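Long-range contacts in putative cell surface protein, similar to internalin proteins (Listeria monocytogenes EGD-e, PDB 5KZS), which probably acts as a leucine-rich-repeat surface or secreted factor of the internalin family that interacts with host afadin and facilitates crossing of the basement membrane: residues 220-225 against 238-243; 112-117 against 131-136; 245-250 against 333-338; 6-11 against 66-71. All coordinates share one frame; numbering follows the deposited sequence.

Contact 1 (220-225 against 238-243); sequences LNLDYN and IFIENQ
D223 and N242 lie alongside each other with their tips pointing the same way, carboxylate and amide planes turned 43° apart. With its CG anti to the backbone N (chi1 -151°), D223 swings its carboxylate over the backbone of 241-242. Its OD1 takes two N-H groups: that of N242 N arrives at 2.7 Å from D223 OD1 nearly along the C-O axis, and that of E241 N at 3.0 Å from D223 OD1, from above the carboxylate plane. OD2 uses its syn lone pair for N242 ND2, while N242 OD1 accepts from the backbone of G330 and E329. N242 also covers one face of the Y224 ring, CB sitting 3.9 Å from the ring centroid and nearly on the ring normal, a CH-pi contact; F201 also stacks on Y224. N221 OD1 makes an Asx turn with D223 N and meets the edge of F239 at CD1, 3.6 Å away, the amide steeply tilted to the ring. Q243 bends at chi2 so that NE2 reaches L222 O at 3.1 Å. On the L220 and I238 side, L222 packs its CB on I240 CG1 and its CD1 on I238 CG1. Parallel strand pairing, with F239 N bonded to L220 O and L222 N to F239 O, joins 219-221 to 238-239, the last strand of the leucine-rich-repeat sheet. Three N-H groups converge on the buried D223 carboxylate, which would favour its ionised form, and the side-chain amides of Q243 and N225 both donate to L222 O just past the paired residues.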
loop_
_atom_site.group_PDB
_atom_site.type_symbol
_atom_site.label_atom_id
_atom_site.label_comp_id
_atom_site.label_asym_id
_atom_site.label_seq_id
_atom_site.Cartn_x
_atom_site.Cartn_y
_atom_site.Cartn_z
ATOM N N LEU A 220 4.551 -10.891 -4.009
ATOM C CA LEU A 220 4.817 -9.545 -4.474
ATOM C C LEU A 220 3.658 -9.144 -5.347
ATOM O O LEU A 220 3.585 -9.512 -6.523
ATOM C CB LEU A 220 6.134 -9.496 -5.256
ATOM C CG LEU A 220 6.550 -8.167 -5.917
ATOM C CD1 LEU A 220 6.475 -6.976 -4.971
ATOM C CD2 LEU A 220 7.964 -8.272 -6.456
ATOM N N ASN A 221 2.732 -8.400 -4.777
ATOM C CA ASN A 221 1.551 -8.022 -5.522
ATOM C C ASN A 221 1.868 -6.830 -6.416
ATOM O O ASN A 221 2.128 -5.734 -5.915
ATOM C CB ASN A 221 0.410 -7.697 -4.572
ATOM C CG ASN A 221 -0.925 -7.585 -5.279
ATOM O OD1 ASN A 221 -0.984 -7.304 -6.482
ATOM N ND2 ASN A 221 -2.012 -7.810 -4.538
ATOM N N LEU A 222 1.843 -7.056 -7.731
ATOM C CA LEU A 222 2.056 -5.989 -8.700
ATOM C C LEU A 222 0.835 -5.643 -9.547
ATOM O O LEU A 222 0.960 -4.886 -10.504
ATOM C CB LEU A 222 3.225 -6.363 -9.602
ATOM C CG LEU A 222 4.539 -6.665 -8.878
ATOM C CD1 LEU A 222 5.623 -7.008 -9.882
ATOM C CD2 LEU A 222 4.984 -5.489 -8.027
ATOM N N ASP A 223 -0.340 -6.164 -9.185
ATOM C CA ASP A 223 -1.595 -5.905 -9.904
ATOM C C ASP A 223 -1.815 -4.407 -10.150
ATOM O O ASP A 223 -1.444 -3.603 -9.343
ATOM C CB ASP A 223 -2.775 -6.482 -9.099
ATOM C CG ASP A 223 -3.969 -6.906 -9.971
ATOM O OD1 ASP A 223 -3.758 -7.457 -11.077
ATOM O OD2 ASP A 223 -5.130 -6.718 -9.530
ATOM N N TYR A 224 -2.392 -4.043 -11.286
ATOM C CA TYR A 224 -2.682 -2.644 -11.637
ATOM C C TYR A 224 -1.476 -1.691 -11.593
ATOM O O TYR A 224 -1.512 -0.628 -10.972
ATOM C CB TYR A 224 -3.822 -2.117 -10.771
ATOM C CG TYR A 224 -5.178 -2.648 -11.129
ATOM C CD1 TYR A 224 -5.826 -2.202 -12.278
ATOM C CD2 TYR A 224 -5.840 -3.559 -10.305
ATOM C CE1 TYR A 224 -7.089 -2.659 -12.614
ATOM C CE2 TYR A 224 -7.111 -4.022 -10.626
ATOM C CZ TYR A 224 -7.731 -3.570 -11.784
ATOM O OH TYR A 224 -8.984 -4.015 -12.139
ATOM N N ASN A 225 -0.403 -2.105 -12.248
ATOM C CA ASN A 225 0.781 -1.282 -12.495
ATOM C C ASN A 225 1.039 -1.266 -14.025
ATOM O O ASN A 225 0.218 -1.784 -14.807
ATOM C CB ASN A 225 1.966 -1.847 -11.696
ATOM C CG ASN A 225 1.969 -1.382 -10.240
ATOM O OD1 ASN A 225 2.314 -0.236 -9.946
ATOM N ND2 ASN A 225 1.593 -2.271 -9.325
ATOM N N ILE A 238 5.488 -13.360 -7.831
ATOM C CA ILE A 238 4.631 -12.315 -8.396
ATOM C C ILE A 238 3.194 -12.788 -8.570
ATOM O O ILE A 238 2.946 -13.962 -8.850
ATOM C CB ILE A 238 5.188 -11.741 -9.704
ATOM C CG1 ILE A 238 6.460 -10.946 -9.394
ATOM C CG2 ILE A 238 4.176 -10.817 -10.382
ATOM C CD1 ILE A 238 7.330 -10.629 -10.590
ATOM N N PHE A 239 2.265 -11.856 -8.349
ATOM C CA PHE A 239 0.866 -11.982 -8.745
ATOM C C PHE A 239 0.507 -10.775 -9.600
ATOM O O PHE A 239 0.630 -9.636 -9.164
ATOM C CB PHE A 239 -0.040 -12.032 -7.509
ATOM C CG PHE A 239 -1.510 -11.803 -7.804
ATOM C CD1 PHE A 239 -2.046 -10.504 -7.832
ATOM C CD2 PHE A 239 -2.369 -12.881 -8.027
ATOM C CE1 PHE A 239 -3.393 -10.294 -8.099
ATOM C CE2 PHE A 239 -3.714 -12.670 -8.290
ATOM C CZ PHE A 239 -4.228 -11.378 -8.324
ATOM N N ILE A 240 0.071 -11.029 -10.823
ATOM C CA ILE A 240 -0.531 -10.002 -11.662
ATOM C C ILE A 240 -1.694 -10.667 -12.361
ATOM O O ILE A 240 -1.572 -11.806 -12.819
ATOM C CB ILE A 240 0.457 -9.448 -12.724
ATOM C CG1 ILE A 240 1.574 -8.656 -12.039
ATOM C CG2 ILE A 240 -0.265 -8.590 -13.777
ATOM C CD1 ILE A 240 2.716 -8.285 -12.947
ATOM N N GLU A 241 -2.815 -9.963 -12.384
ATOM C CA GLU A 241 -3.915 -10.269 -13.286
ATOM C C GLU A 241 -4.227 -9.115 -14.219
ATOM O O GLU A 241 -4.618 -9.339 -15.361
ATOM C CB GLU A 241 -5.162 -10.678 -12.504
ATOM C CG GLU A 241 -4.974 -12.030 -11.824
ATOM C CD GLU A 241 -6.259 -12.659 -11.293
ATOM O OE1 GLU A 241 -7.063 -11.968 -10.622
ATOM O OE2 GLU A 241 -6.435 -13.872 -11.537
ATOM N N ASN A 242 -4.071 -7.889 -13.740
ATOM C CA ASN A 242 -4.293 -6.713 -14.561
ATOM C C ASN A 242 -3.022 -5.866 -14.652
ATOM O O ASN A 242 -2.234 -5.811 -13.708
ATOM C CB ASN A 242 -5.422 -5.889 -13.980
ATOM C CG ASN A 242 -6.601 -6.744 -13.555
ATOM O OD1 ASN A 242 -7.310 -7.294 -14.395
ATOM N ND2 ASN A 242 -6.807 -6.870 -12.250
ATOM N N GLN A 243 -2.845 -5.208 -15.791
ATOM C CA GLN A 243 -1.649 -4.413 -16.067
ATOM C C GLN A 243 -1.948 -3.579 -17.312
ATOM O O GLN A 243 -2.613 -4.054 -18.230
ATOM C CB GLN A 243 -0.430 -5.328 -16.275
ATOM C CG GLN A 243 0.915 -4.711 -15.902
ATOM C CD GLN A 243 1.258 -4.668 -14.402
ATOM O OE1 GLN A 243 2.265 -4.059 -14.014
ATOM N NE2 GLN A 243 0.462 -5.332 -13.567
#

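Contact 2 (112-117 against 131-136); sequences RNLSLP and SGSNLI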
loop_
_atom_site.group_PDB
_atom_site.type_symbol
_atom_site.label_atom_id
_atom_site.label_comp_id
_atom_site.label_asym_id
_atom_site.label_seq_id
_atom_site.Cartn_x
_atom_site.Cartn_y
_atom_site.Cartn_z
ATOM N N ARG A 112 -8.348 13.062 5.292
ATOM C CA ARG A 112 -7.537 13.329 6.476
ATOM C C ARG A 112 -6.046 13.211 6.173
ATOM O O ARG A 112 -5.640 12.423 5.325
ATOM C CB ARG A 112 -7.889 12.375 7.617
ATOM C CG ARG A 112 -9.300 12.511 8.161
ATOM C CD ARG A 112 -9.538 13.779 8.954
ATOM N NE ARG A 112 -10.959 13.872 9.292
ATOM C CZ ARG A 112 -11.858 14.711 8.764
ATOM N NH1 ARG A 112 -11.533 15.628 7.854
ATOM N NH2 ARG A 112 -13.126 14.633 9.174
ATOM N N ASN A 113 -5.244 13.993 6.896
ATOM C CA ASN A 113 -3.787 13.907 6.844
ATOM C C ASN A 113 -3.224 13.308 8.134
ATOM O O ASN A 113 -3.733 13.593 9.219
ATOM C CB ASN A 113 -3.207 15.293 6.624
ATOM C CG ASN A 113 -3.896 16.028 5.501
ATOM O OD1 ASN A 113 -3.714 15.704 4.326
ATOM N ND2 ASN A 113 -4.707 17.015 5.857
ATOM N N LEU A 114 -2.182 12.484 7.997
ATOM C CA LEU A 114 -1.456 11.887 9.127
ATOM C C LEU A 114 0.069 11.882 8.931
ATOM O O LEU A 114 0.554 11.606 7.842
ATOM C CB LEU A 114 -1.884 10.438 9.324
ATOM C CG LEU A 114 -3.313 10.118 9.725
ATOM C CD1 LEU A 114 -3.480 8.611 9.744
ATOM C CD2 LEU A 114 -3.643 10.693 11.095
ATOM N N SER A 115 0.817 12.164 9.990
ATOM C CA SER A 115 2.263 11.950 10.008
ATOM C C SER A 115 2.541 10.725 10.854
ATOM O O SER A 115 1.706 10.323 11.655
ATOM C CB SER A 115 3.002 13.169 10.586
ATOM O OG SER A 115 2.772 13.346 11.985
ATOM N N LEU A 116 3.728 10.158 10.693
ATOM C CA LEU A 116 4.153 8.989 11.450
ATOM C C LEU A 116 5.470 9.306 12.150
ATOM O O LEU A 116 6.505 9.352 11.490
ATOM C CB LEU A 116 4.324 7.790 10.505
ATOM C CG LEU A 116 5.061 6.544 11.038
ATOM C CD1 LEU A 116 4.590 6.113 12.437
ATOM C CD2 LEU A 116 4.920 5.402 10.046
ATOM N N PRO A 117 5.440 9.527 13.485
ATOM C CA PRO A 117 6.680 9.729 14.253
ATOM C C PRO A 117 7.667 8.554 14.200
ATOM O O PRO A 117 7.294 7.434 13.894
ATOM C CB PRO A 117 6.172 9.916 15.692
ATOM C CG PRO A 117 4.795 10.456 15.552
ATOM C CD PRO A 117 4.241 9.838 14.294
ATOM N N SER A 131 -3.551 3.430 6.702
ATOM C CA SER A 131 -4.030 3.464 5.340
ATOM C C SER A 131 -5.246 4.357 5.218
ATOM O O SER A 131 -6.016 4.454 6.150
ATOM C CB SER A 131 -4.382 2.038 4.896
ATOM O OG SER A 131 -3.319 1.122 5.155
ATOM N N GLY A 132 -5.407 5.021 4.084
ATOM C CA GLY A 132 -6.609 5.808 3.800
ATOM C C GLY A 132 -6.492 7.291 4.074
ATOM O O GLY A 132 -7.404 8.054 3.738
ATOM N N SER A 133 -5.370 7.704 4.671
ATOM C CA SER A 133 -5.098 9.107 4.958
ATOM C C SER A 133 -3.804 9.563 4.257
ATOM O O SER A 133 -2.826 8.810 4.188
ATOM C CB SER A 133 -4.997 9.294 6.470
ATOM O OG SER A 133 -6.177 8.836 7.109
ATOM N N ASN A 134 -3.802 10.797 3.741
ATOM C CA ASN A 134 -2.618 11.350 3.065
ATOM C C ASN A 134 -1.466 11.398 4.046
ATOM O O ASN A 134 -1.626 11.950 5.141
ATOM C CB ASN A 134 -2.848 12.781 2.575
ATOM C CG ASN A 134 -3.989 12.897 1.584
ATOM O OD1 ASN A 134 -4.250 11.984 0.788
ATOM N ND2 ASN A 134 -4.675 14.037 1.620
ATOM N N LEU A 135 -0.321 10.831 3.678
ATOM C CA LEU A 135 0.859 10.913 4.523
ATOM C C LEU A 135 1.447 12.332 4.445
ATOM O O LEU A 135 1.626 12.867 3.357
ATOM C CB LEU A 135 1.898 9.873 4.116
ATOM C CG LEU A 135 3.093 9.701 5.058
ATOM C CD1 LEU A 135 2.652 9.117 6.388
ATOM C CD2 LEU A 135 4.137 8.803 4.427
ATOM N N ILE A 136 1.695 12.941 5.605
ATOM C CA ILE A 136 2.401 14.215 5.700
ATOM C C ILE A 136 3.872 13.864 5.878
ATOM O O ILE A 136 4.237 13.060 6.769
ATOM C CB ILE A 136 1.963 15.101 6.892
ATOM C CG1 ILE A 136 0.437 15.240 6.966
ATOM C CG2 ILE A 136 2.605 16.491 6.775
ATOM C CD1 ILE A 136 -0.050 15.754 8.302
#
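I136 leans from 131-136 back over residues 113-114. Its CB lies near L114 O; from there CG1, anti to the carbonyl carbon (chi1 -49°), runs alongside N113, 3.7 Å from N113 CB. The tip, CD1, comes to 3.6 Å from N113 CB and also approaches the backbone N of L114, so the aliphatic branch rests on the side of the strand that carries N113. On the same side N113 and N134 lie next to each other, their amide planes 40° apart, joined by a weak hydrogen bond from N134 ND2 to N113 OD1 (3.3 Å). The L114 side is apolar in part, L114 CD1 touching S133 CB at 3.7 Å. Three backbone bonds hold the pair: N134 N to R112 O, L114 N to N134 O at 3.0 Å, and I136 N to L114 O at 2.8 Å. The first two carbonyls are met nearly along their axes, the last from above its plane. R112 turns away to F82 O and a salt bridge with E56. Such a two-stranded parallel pairing between successive turns, lying apart from the main sheet of the solenoid, is in keeping with the stacked coils of a leucine-rich-repeat protein.

Contact 3 (245-250 against 333-338); sequences GTVPDQ and YDWVLT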
loop_
_atom_site.group_PDB
_atom_site.type_symbol
_atom_site.label_atom_id
_atom_site.label_comp_id
_atom_site.label_asym_id
_atom_site.label_seq_id
_atom_site.Cartn_x
_atom_site.Cartn_y
_atom_site.Cartn_z
ATOM N N GLY A 245 -0.137 -0.699 -20.041
ATOM C CA GLY A 245 1.079 0.002 -20.428
ATOM C C GLY A 245 1.122 0.408 -21.872
ATOM O O GLY A 245 0.130 0.336 -22.589
ATOM N N THR A 246 2.288 0.885 -22.274
ATOM C CA THR A 246 2.590 1.086 -23.675
ATOM C C THR A 246 3.914 0.428 -24.032
ATOM O O THR A 246 4.732 0.057 -23.177
ATOM C CB THR A 246 2.604 2.580 -24.104
ATOM O OG1 THR A 246 3.683 3.279 -23.459
ATOM C CG2 THR A 246 1.238 3.246 -23.815
ATOM N N VAL A 247 4.065 0.260 -25.334
ATOM C CA VAL A 247 5.276 -0.238 -25.923
ATOM C C VAL A 247 5.655 0.859 -26.943
ATOM O O VAL A 247 4.815 1.706 -27.290
ATOM C CB VAL A 247 5.016 -1.684 -26.445
ATOM C CG1 VAL A 247 4.833 -1.749 -27.960
ATOM C CG2 VAL A 247 6.093 -2.648 -25.951
ATOM N N PRO A 248 6.924 0.900 -27.372
ATOM C CA PRO A 248 7.298 2.029 -28.225
ATOM C C PRO A 248 6.606 2.036 -29.587
ATOM O O PRO A 248 6.369 0.971 -30.183
ATOM C CB PRO A 248 8.819 1.868 -28.389
ATOM C CG PRO A 248 9.256 0.991 -27.267
ATOM C CD PRO A 248 8.092 0.081 -26.991
ATOM N N ASP A 249 6.315 3.242 -30.069
ATOM C CA ASP A 249 5.695 3.442 -31.383
ATOM C C ASP A 249 6.619 2.932 -32.486
ATOM O O ASP A 249 7.834 2.837 -32.286
ATOM C CB ASP A 249 5.388 4.927 -31.620
ATOM C CG ASP A 249 4.430 5.510 -30.581
ATOM O OD1 ASP A 249 3.899 4.743 -29.739
ATOM O OD2 ASP A 249 4.212 6.740 -30.606
ATOM N N GLN A 250 6.040 2.594 -33.638
ATOM C CA GLN A 250 6.804 2.034 -34.761
ATOM C C GLN A 250 6.366 2.604 -36.091
ATOM O O GLN A 250 5.243 3.096 -36.239
ATOM C CB GLN A 250 6.680 0.506 -34.816
ATOM C CG GLN A 250 7.624 -0.248 -33.889
ATOM C CD GLN A 250 7.502 -1.760 -34.020
ATOM O OE1 GLN A 250 7.230 -2.283 -35.093
ATOM N NE2 GLN A 250 7.711 -2.468 -32.923
ATOM N N TYR A 333 -1.526 -3.313 -23.631
ATOM C CA TYR A 333 -0.371 -2.509 -24.004
ATOM C C TYR A 333 -0.690 -1.839 -25.321
ATOM O O TYR A 333 -1.084 -2.513 -26.266
ATOM C CB TYR A 333 0.893 -3.371 -24.061
ATOM C CG TYR A 333 1.251 -3.868 -22.692
ATOM C CD1 TYR A 333 2.021 -3.096 -21.837
ATOM C CD2 TYR A 333 0.740 -5.075 -22.211
ATOM C CE1 TYR A 333 2.310 -3.528 -20.543
ATOM C CE2 TYR A 333 1.023 -5.519 -20.928
ATOM C CZ TYR A 333 1.806 -4.745 -20.087
ATOM O OH TYR A 333 2.099 -5.179 -18.802
ATOM N N ASP A 334 -0.577 -0.513 -25.354
ATOM C CA ASP A 334 -0.897 0.289 -26.539
ATOM C C ASP A 334 0.351 0.855 -27.240
ATOM O O ASP A 334 1.422 0.999 -26.634
ATOM C CB ASP A 334 -1.807 1.460 -26.150
ATOM C CG ASP A 334 -3.029 1.026 -25.361
ATOM O OD1 ASP A 334 -3.338 -0.180 -25.315
ATOM O OD2 ASP A 334 -3.688 1.907 -24.782
ATOM N N TRP A 335 0.204 1.163 -28.527
ATOM C CA TRP A 335 1.196 1.955 -29.252
ATOM C C TRP A 335 0.616 2.455 -30.567
ATOM O O TRP A 335 -0.365 1.908 -31.067
ATOM C CB TRP A 335 2.486 1.162 -29.503
ATOM C CG TRP A 335 2.369 0.108 -30.534
ATOM C CD1 TRP A 335 2.780 0.188 -31.831
ATOM C CD2 TRP A 335 1.810 -1.193 -30.369
ATOM N NE1 TRP A 335 2.513 -0.982 -32.486
ATOM C CE2 TRP A 335 1.915 -1.851 -31.611
ATOM C CE3 TRP A 335 1.224 -1.871 -29.293
ATOM C CZ2 TRP A 335 1.457 -3.164 -31.810
ATOM C CZ3 TRP A 335 0.758 -3.184 -29.496
ATOM C CH2 TRP A 335 0.882 -3.810 -30.746
ATOM N N VAL A 336 1.228 3.509 -31.100
ATOM C CA VAL A 336 0.873 4.051 -32.403
ATOM C C VAL A 336 1.787 3.403 -33.439
ATOM O O VAL A 336 3.007 3.411 -33.272
ATOM C CB VAL A 336 1.028 5.589 -32.445
ATOM C CG1 VAL A 336 0.824 6.130 -33.864
ATOM C CG2 VAL A 336 0.062 6.251 -31.471
ATOM N N LEU A 337 1.186 2.849 -34.493
ATOM C CA LEU A 337 1.910 2.287 -35.646
ATOM C C LEU A 337 1.625 3.089 -36.919
ATOM O O LEU A 337 0.477 3.139 -37.384
ATOM C CB LEU A 337 1.492 0.837 -35.883
ATOM C CG LEU A 337 2.277 0.047 -36.932
ATOM C CD1 LEU A 337 3.687 -0.229 -36.434
ATOM C CD2 LEU A 337 1.558 -1.252 -37.252
ATOM N N THR A 338 2.670 3.702 -37.476
ATOM C CA THR A 338 2.561 4.439 -38.727
ATOM C C THR A 338 2.947 3.519 -39.885
ATOM O O THR A 338 4.013 2.900 -39.869
ATOM C CB THR A 338 3.438 5.697 -38.696
ATOM O OG1 THR A 338 2.968 6.555 -37.648
ATOM C CG2 THR A 338 3.397 6.449 -40.034
#
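V247 CG1 lies beside the W335 indole near its rim, 3.8 Å from W335 CE3, the two side chains pointing the same way. In W335 the CG stands between the backbone N and the carbonyl carbon (chi1 73°), bringing the indole alongside V247, and its CB nestles 3.3 Å from V247 O. D249 slides past the indole in the opposite direction, its carboxylate bound for the backbone: V336 N donates to D249 OD1 at 3.2 Å in a straight bond (168°) that comes from well above the carboxylate plane. At the far end Q250 CB rests on L337 CD1, 3.5 Å away, and at the near end the Y333 ring packs directly against the G245 backbone, CD1 lying 3.5 Å from G245 CA. Behind these contacts runs parallel strand pairing in two sections. D334 N to G245 O and V247 N to D334 O (3.0 Å) make the first; Q250 N to V336 O and T338 N to Q250 O (2.9 Å) make the second, after a one-residue shift in register. D249 supplies an acceptor where the chain loops between them. The pair forms one margin of the mixed, mainly antiparallel sheet of the C-terminal beta domain that follows the internalin repeats. Strand 312-320 flanks 331-339 on its other side, and strand 258-261 lends I260 to V247 and W335 and C258 to L337. Farther out, Q250 NE2 donates to T259 O, which fixes the end of that extended side chain, and Y333 OH is hydrogen-bonded to L227 O in the repeat region.

Contact 4 (6-11 against 66-71); sequences DLYPLP and LERAMF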
loop_
_atom_site.group_PDB
_atom_site.type_symbol
_atom_site.label_atom_id
_atom_site.label_comp_id
_atom_site.label_asym_id
_atom_site.label_seq_id
_atom_site.Cartn_x
_atom_site.Cartn_y
_atom_site.Cartn_z
ATOM N N ASP A 6 3.970 13.549 35.504
ATOM C CA ASP A 6 2.690 13.890 34.833
ATOM C C ASP A 6 1.483 13.090 35.316
ATOM O O ASP A 6 0.359 13.475 35.011
ATOM C CB ASP A 6 2.733 13.773 33.300
ATOM C CG ASP A 6 3.950 14.434 32.675
ATOM O OD1 ASP A 6 4.580 15.301 33.324
ATOM O OD2 ASP A 6 4.257 14.094 31.508
ATOM N N LEU A 7 1.694 11.996 36.051
ATOM C CA LEU A 7 0.600 11.085 36.403
ATOM C C LEU A 7 -0.344 11.715 37.415
ATOM O O LEU A 7 0.077 12.061 38.516
ATOM C CB LEU A 7 1.130 9.751 36.964
ATOM C CG LEU A 7 1.747 8.738 35.987
ATOM C CD1 LEU A 7 2.143 7.467 36.727
ATOM C CD2 LEU A 7 0.794 8.418 34.846
ATOM N N TYR A 8 -1.616 11.849 37.032
ATOM C CA TYR A 8 -2.649 12.391 37.912
ATOM C C TYR A 8 -2.888 11.391 39.026
ATOM O O TYR A 8 -2.843 10.184 38.781
ATOM C CB TYR A 8 -3.943 12.626 37.145
ATOM C CG TYR A 8 -4.803 13.699 37.732
ATOM C CD1 TYR A 8 -4.621 15.013 37.367
ATOM C CD2 TYR A 8 -5.812 13.405 38.644
ATOM C CE1 TYR A 8 -5.406 16.020 37.890
ATOM C CE2 TYR A 8 -6.604 14.411 39.182
ATOM C CZ TYR A 8 -6.394 15.722 38.793
ATOM O OH TYR A 8 -7.147 16.753 39.292
ATOM N N PRO A 9 -3.123 11.875 40.256
ATOM C CA PRO A 9 -3.258 10.915 41.335
ATOM C C PRO A 9 -4.691 10.416 41.440
ATOM O O PRO A 9 -5.647 11.175 41.205
ATOM C CB PRO A 9 -2.874 11.730 42.556
ATOM C CG PRO A 9 -3.375 13.102 42.248
ATOM C CD PRO A 9 -3.253 13.260 40.754
ATOM N N LEU A 10 -4.823 9.147 41.804
ATOM C CA LEU A 10 -6.103 8.465 41.801
ATOM C C LEU A 10 -6.454 8.084 43.225
ATOM O O LEU A 10 -5.549 7.868 44.024
ATOM C CB LEU A 10 -5.999 7.219 40.919
ATOM C CG LEU A 10 -5.574 7.490 39.468
ATOM C CD1 LEU A 10 -5.385 6.179 38.714
ATOM C CD2 LEU A 10 -6.564 8.401 38.744
ATOM N N PRO A 11 -7.740 7.967 43.569
ATOM C CA PRO A 11 -8.888 8.052 42.641
ATOM C C PRO A 11 -9.247 9.464 42.174
ATOM O O PRO A 11 -8.902 10.407 42.831
ATOM C CB PRO A 11 -10.049 7.496 43.480
ATOM C CG PRO A 11 -9.446 6.849 44.694
ATOM C CD PRO A 11 -7.963 6.994 44.657
ATOM N N LEU A 66 -3.248 11.848 27.496
ATOM C CA LEU A 66 -3.114 10.424 27.831
ATOM C C LEU A 66 -1.890 10.050 28.666
ATOM O O LEU A 66 -1.898 9.010 29.322
ATOM C CB LEU A 66 -3.096 9.565 26.557
ATOM C CG LEU A 66 -4.375 9.500 25.735
ATOM C CD1 LEU A 66 -4.090 8.840 24.400
ATOM C CD2 LEU A 66 -5.463 8.753 26.488
ATOM N N GLU A 67 -0.838 10.854 28.650
ATOM C CA GLU A 67 0.274 10.561 29.547
ATOM C C GLU A 67 0.035 10.989 31.001
ATOM O O GLU A 67 0.950 10.892 31.826
ATOM C CB GLU A 67 1.606 11.073 28.995
ATOM C CG GLU A 67 1.834 12.570 28.986
ATOM C CD GLU A 67 3.023 12.916 28.116
ATOM O OE1 GLU A 67 4.064 13.292 28.690
ATOM O OE2 GLU A 67 2.930 12.772 26.872
ATOM N N ARG A 68 -1.187 11.441 31.313
ATOM C CA ARG A 68 -1.631 11.668 32.694
ATOM C C ARG A 68 -2.140 10.389 33.383
ATOM O O ARG A 68 -2.469 10.443 34.570
ATOM C CB ARG A 68 -2.708 12.769 32.750
ATOM C CG ARG A 68 -2.211 14.139 32.299
ATOM C CD ARG A 68 -3.314 15.044 31.770
ATOM N NE ARG A 68 -4.288 15.383 32.803
ATOM C CZ ARG A 68 -4.119 16.302 33.761
ATOM N NH1 ARG A 68 -2.993 17.015 33.850
ATOM N NH2 ARG A 68 -5.091 16.517 34.651
ATOM N N ALA A 69 -2.209 9.253 32.672
ATOM C CA ALA A 69 -2.581 7.978 33.307
ATOM C C ALA A 69 -1.687 6.858 32.836
ATOM O O ALA A 69 -1.279 6.878 31.697
ATOM C CB ALA A 69 -4.035 7.647 33.013
HETATM N N MSE A 70 -1.401 5.887 33.708
HETATM C CA MSE A 70 -0.557 4.736 33.367
HETATM C C MSE A 70 -1.423 3.647 32.806
HETATM O O MSE A 70 -2.335 3.162 33.487
HETATM C CB MSE A 70 0.193 4.207 34.592
HETATM C CG MSE A 70 1.238 3.126 34.297
HETATM SE SE MSE A 70 2.591 3.669 32.941
HETATM C CE MSE A 70 4.156 2.628 33.555
ATOM N N PHE A 71 -1.161 3.266 31.553
ATOM C CA PHE A 71 -1.863 2.165 30.887
ATOM C C PHE A 71 -0.948 0.949 30.829
ATOM O O PHE A 71 -0.317 0.703 29.812
ATOM C CB PHE A 71 -2.296 2.584 29.483
ATOM C CG PHE A 71 -3.278 3.715 29.465
ATOM C CD1 PHE A 71 -4.633 3.482 29.721
ATOM C CD2 PHE A 71 -2.863 5.015 29.199
ATOM C CE1 PHE A 71 -5.552 4.528 29.705
ATOM C CE2 PHE A 71 -3.780 6.062 29.183
ATOM C CZ PHE A 71 -5.129 5.820 29.442
#
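A single hydrogen bond joins the backbones: Y8 N donates to R68 O, 3.0 Å away, in the carbonyl plane and on a lone pair. Beside it R68 CA points its hydrogen at D6 O in a weaker C-H...O contact. The charged groups meet less comfortably. D6 and E67 lie side by side with nearly coplanar carboxylates, and D6 OD2 is only 2.9 Å from E67 OE1; two charged acceptors this close would repel, so one of them may be protonated. R68, bent at chi3 (64°), brings its guanidinium alongside the Y8 ring, NH2 standing 3.1 Å from Y8 CD1 with the two planes 51° apart. L7 CB points away, yet its CD2 curls back onto the 69-70 backbone, 3.5 Å from M70 N; the apolar side-chain contact is L7 CD2 to CB of M70, a selenomethionine, at 4.3 Å. The guanidinium has its main partners elsewhere, NE donating to V17 O and NH2 to D16 O. By these bonds R68 joins the 66-68 3-10 turn to helix 14-17, while A69 touches L45 of helix 42-46 and L66 reaches helix 21-31. The extended N-terminal segment packs through Y8 and L10 on helix 14-17 and through L10 on helix 42-46.

In the fold
Contact 1 is the buried one, contacts 2 and 3 are partly buried, and contact 4 lies on the surface. Contacts 1 and 2 both join successive coils of the solenoid, but contact 1 closes its main parallel sheet with buried carboxylate and amides, whereas contact 2 belongs to a separate two-stranded pair held mostly by backbone bonds. Q243 of contact 1 opens strand 243-252, which contact 3 continues, and its CG packs on Y333 OH at 3.2 Å, so the two follow each other where the repeats pass into the C-terminal sheet. Contact 4, in the helical N-terminal cap, has no strand pairing; its centre lies about 65 Å from that of contact 3, on the opposite side of the chain's centre.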